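Intracellular protein transport protein USO1 (Saccharomyces cerevisiae S288c, PDB 6LSU) tethers transport vesicles on their way from the ER to the Golgi, this chain being the globular head of the coiled-coil homodimer. Local coordinates at residues N498-E501 with V502-Y506. Residues are numbered along the deposited sequence; the frame is centred on the assembly and turned at random.
Sequences NLFE and VLLNY
Phe500 and Leu504 run alongside each other in a common direction, one turn apart on the short N-capped helix 499-504 in armadillo repeat 8 of the globular head. Their one close apolar approach joins CD1 of Phe500 to CD1 of Leu504 at 3.7 Å, the methyl meeting the ring obliquely. In both residues CG stands beside the backbone N and anti to the carbonyl carbon, which gives the two side chains their shared heading. Phe524 of helix 514-528 packs edge-to-face with the Phe500 ring, and Ala559 and Ile563 of helix 559-568 touch Leu504.

The backbone evidence for the turn is a pair of hydrogen bonds, Leu503 N to Leu499 O (N-H...O angle 162°) and Leu504 N to Phe500 O, both 2.9 Å. CB of Asn505 points toward the preceding turn.

Glu501 reaches helix 439-459, its OE1 hydrogen-bonded to Ser456 OG. Asn498 is the N-cap, and its ND2 donates to Gln449 O, fixing the cap against the same helix. Its OD1 accepts weakly from Phe500 N and, in the straighter capping bond, from Glu501 N at 3.1 Å, the donor tilted 30° from the carbonyl plane.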
loop_
_atom_site.group_PDB
_atom_site.type_symbol
_atom_site.label_atom_id
_atom_site.label_comp_id
_atom_site.label_asym_id
_atom_site.label_seq_id
_atom_site.Cartn_x
_atom_site.Cartn_y
_atom_site.Cartn_z
ATOM N N ASN A 498 -15.469 -20.128 -11.800
ATOM C CA ASN A 498 -16.567 -19.642 -12.673
ATOM C C ASN A 498 -17.514 -18.727 -11.900
ATOM O O ASN A 498 -18.026 -19.109 -10.861
ATOM C CB ASN A 498 -17.319 -20.778 -13.379
ATOM C CG ASN A 498 -18.133 -20.236 -14.538
ATOM O OD1 ASN A 498 -19.102 -19.500 -14.347
ATOM N ND2 ASN A 498 -17.686 -20.481 -15.761
ATOM N N LEU A 499 -17.685 -17.525 -12.421
ATOM C CA LEU A 499 -18.416 -16.426 -11.752
ATOM C C LEU A 499 -19.906 -16.679 -11.945
ATOM O O LEU A 499 -20.669 -16.241 -11.085
ATOM C CB LEU A 499 -18.006 -15.079 -12.363
ATOM C CG LEU A 499 -16.585 -14.613 -12.069
ATOM C CD1 LEU A 499 -16.143 -13.501 -13.024
ATOM C CD2 LEU A 499 -16.463 -14.145 -10.647
ATOM N N PHE A 500 -20.278 -17.292 -13.075
ATOM C CA PHE A 500 -21.680 -17.624 -13.430
ATOM C C PHE A 500 -22.181 -18.728 -12.500
ATOM O O PHE A 500 -23.320 -18.673 -12.018
ATOM C CB PHE A 500 -21.766 -18.000 -14.891
ATOM C CG PHE A 500 -21.710 -16.809 -15.801
ATOM C CD1 PHE A 500 -22.741 -15.888 -15.812
ATOM C CD2 PHE A 500 -20.646 -16.620 -16.658
ATOM C CE1 PHE A 500 -22.699 -14.802 -16.674
ATOM C CE2 PHE A 500 -20.591 -15.506 -17.473
ATOM C CZ PHE A 500 -21.624 -14.614 -17.504
ATOM N N GLU A 501 -21.304 -19.679 -12.203
ATOM C CA GLU A 501 -21.590 -20.708 -11.200
ATOM C C GLU A 501 -22.088 -20.009 -9.933
ATOM O O GLU A 501 -23.103 -20.430 -9.432
ATOM C CB GLU A 501 -20.354 -21.564 -10.949
ATOM C CG GLU A 501 -20.684 -23.029 -10.737
ATOM C CD GLU A 501 -19.500 -23.970 -10.904
ATOM O OE1 GLU A 501 -19.734 -25.151 -11.264
ATOM O OE2 GLU A 501 -18.347 -23.526 -10.683
ATOM N N VAL A 502 -21.406 -18.968 -9.441
ATOM C CA VAL A 502 -21.800 -18.307 -8.168
ATOM C C VAL A 502 -23.062 -17.471 -8.420
ATOM O O VAL A 502 -24.074 -17.604 -7.710
ATOM C CB VAL A 502 -20.657 -17.454 -7.607
ATOM C CG1 VAL A 502 -21.133 -16.541 -6.484
ATOM C CG2 VAL A 502 -19.506 -18.335 -7.149
ATOM N N LEU A 503 -23.029 -16.650 -9.441
ATOM C CA LEU A 503 -24.109 -15.651 -9.664
ATOM C C LEU A 503 -25.479 -16.326 -9.920
ATOM O O LEU A 503 -26.509 -15.681 -9.599
ATOM C CB LEU A 503 -23.738 -14.795 -10.860
ATOM C CG LEU A 503 -24.738 -13.701 -11.169
ATOM C CD1 LEU A 503 -24.607 -12.620 -10.150
ATOM C CD2 LEU A 503 -24.567 -13.115 -12.555
ATOM N N LEU A 504 -25.532 -17.526 -10.508
ATOM C CA LEU A 504 -26.786 -18.094 -11.073
ATOM C C LEU A 504 -27.133 -19.436 -10.407
ATOM O O LEU A 504 -28.053 -20.112 -10.872
ATOM C CB LEU A 504 -26.656 -18.260 -12.606
ATOM C CG LEU A 504 -26.423 -16.979 -13.421
ATOM C CD1 LEU A 504 -26.018 -17.287 -14.855
ATOM C CD2 LEU A 504 -27.667 -16.097 -13.441
ATOM N N ASN A 505 -26.392 -19.849 -9.401
ATOM C CA ASN A 505 -26.660 -21.101 -8.653
ATOM C C ASN A 505 -26.943 -20.734 -7.213
ATOM O O ASN A 505 -26.634 -19.587 -6.804
ATOM C CB ASN A 505 -25.561 -22.155 -8.705
ATOM C CG ASN A 505 -25.451 -22.803 -10.070
ATOM O OD1 ASN A 505 -26.055 -22.319 -11.030
ATOM N ND2 ASN A 505 -24.649 -23.864 -10.177
ATOM N N TYR A 506 -27.603 -21.667 -6.529
ATOM C CA TYR A 506 -28.034 -21.520 -5.135
ATOM C C TYR A 506 -26.972 -22.231 -4.310
ATOM O O TYR A 506 -26.586 -23.363 -4.672
ATOM C CB TYR A 506 -29.454 -22.052 -4.938
ATOM C CG TYR A 506 -29.875 -22.023 -3.494
ATOM C CD1 TYR A 506 -30.159 -20.815 -2.861
ATOM C CD2 TYR A 506 -29.876 -23.184 -2.731
ATOM C CE1 TYR A 506 -30.479 -20.783 -1.516
ATOM C CE2 TYR A 506 -30.194 -23.162 -1.382
ATOM C CZ TYR A 506 -30.502 -21.960 -0.775
ATOM O OH TYR A 506 -30.836 -21.937 0.549
#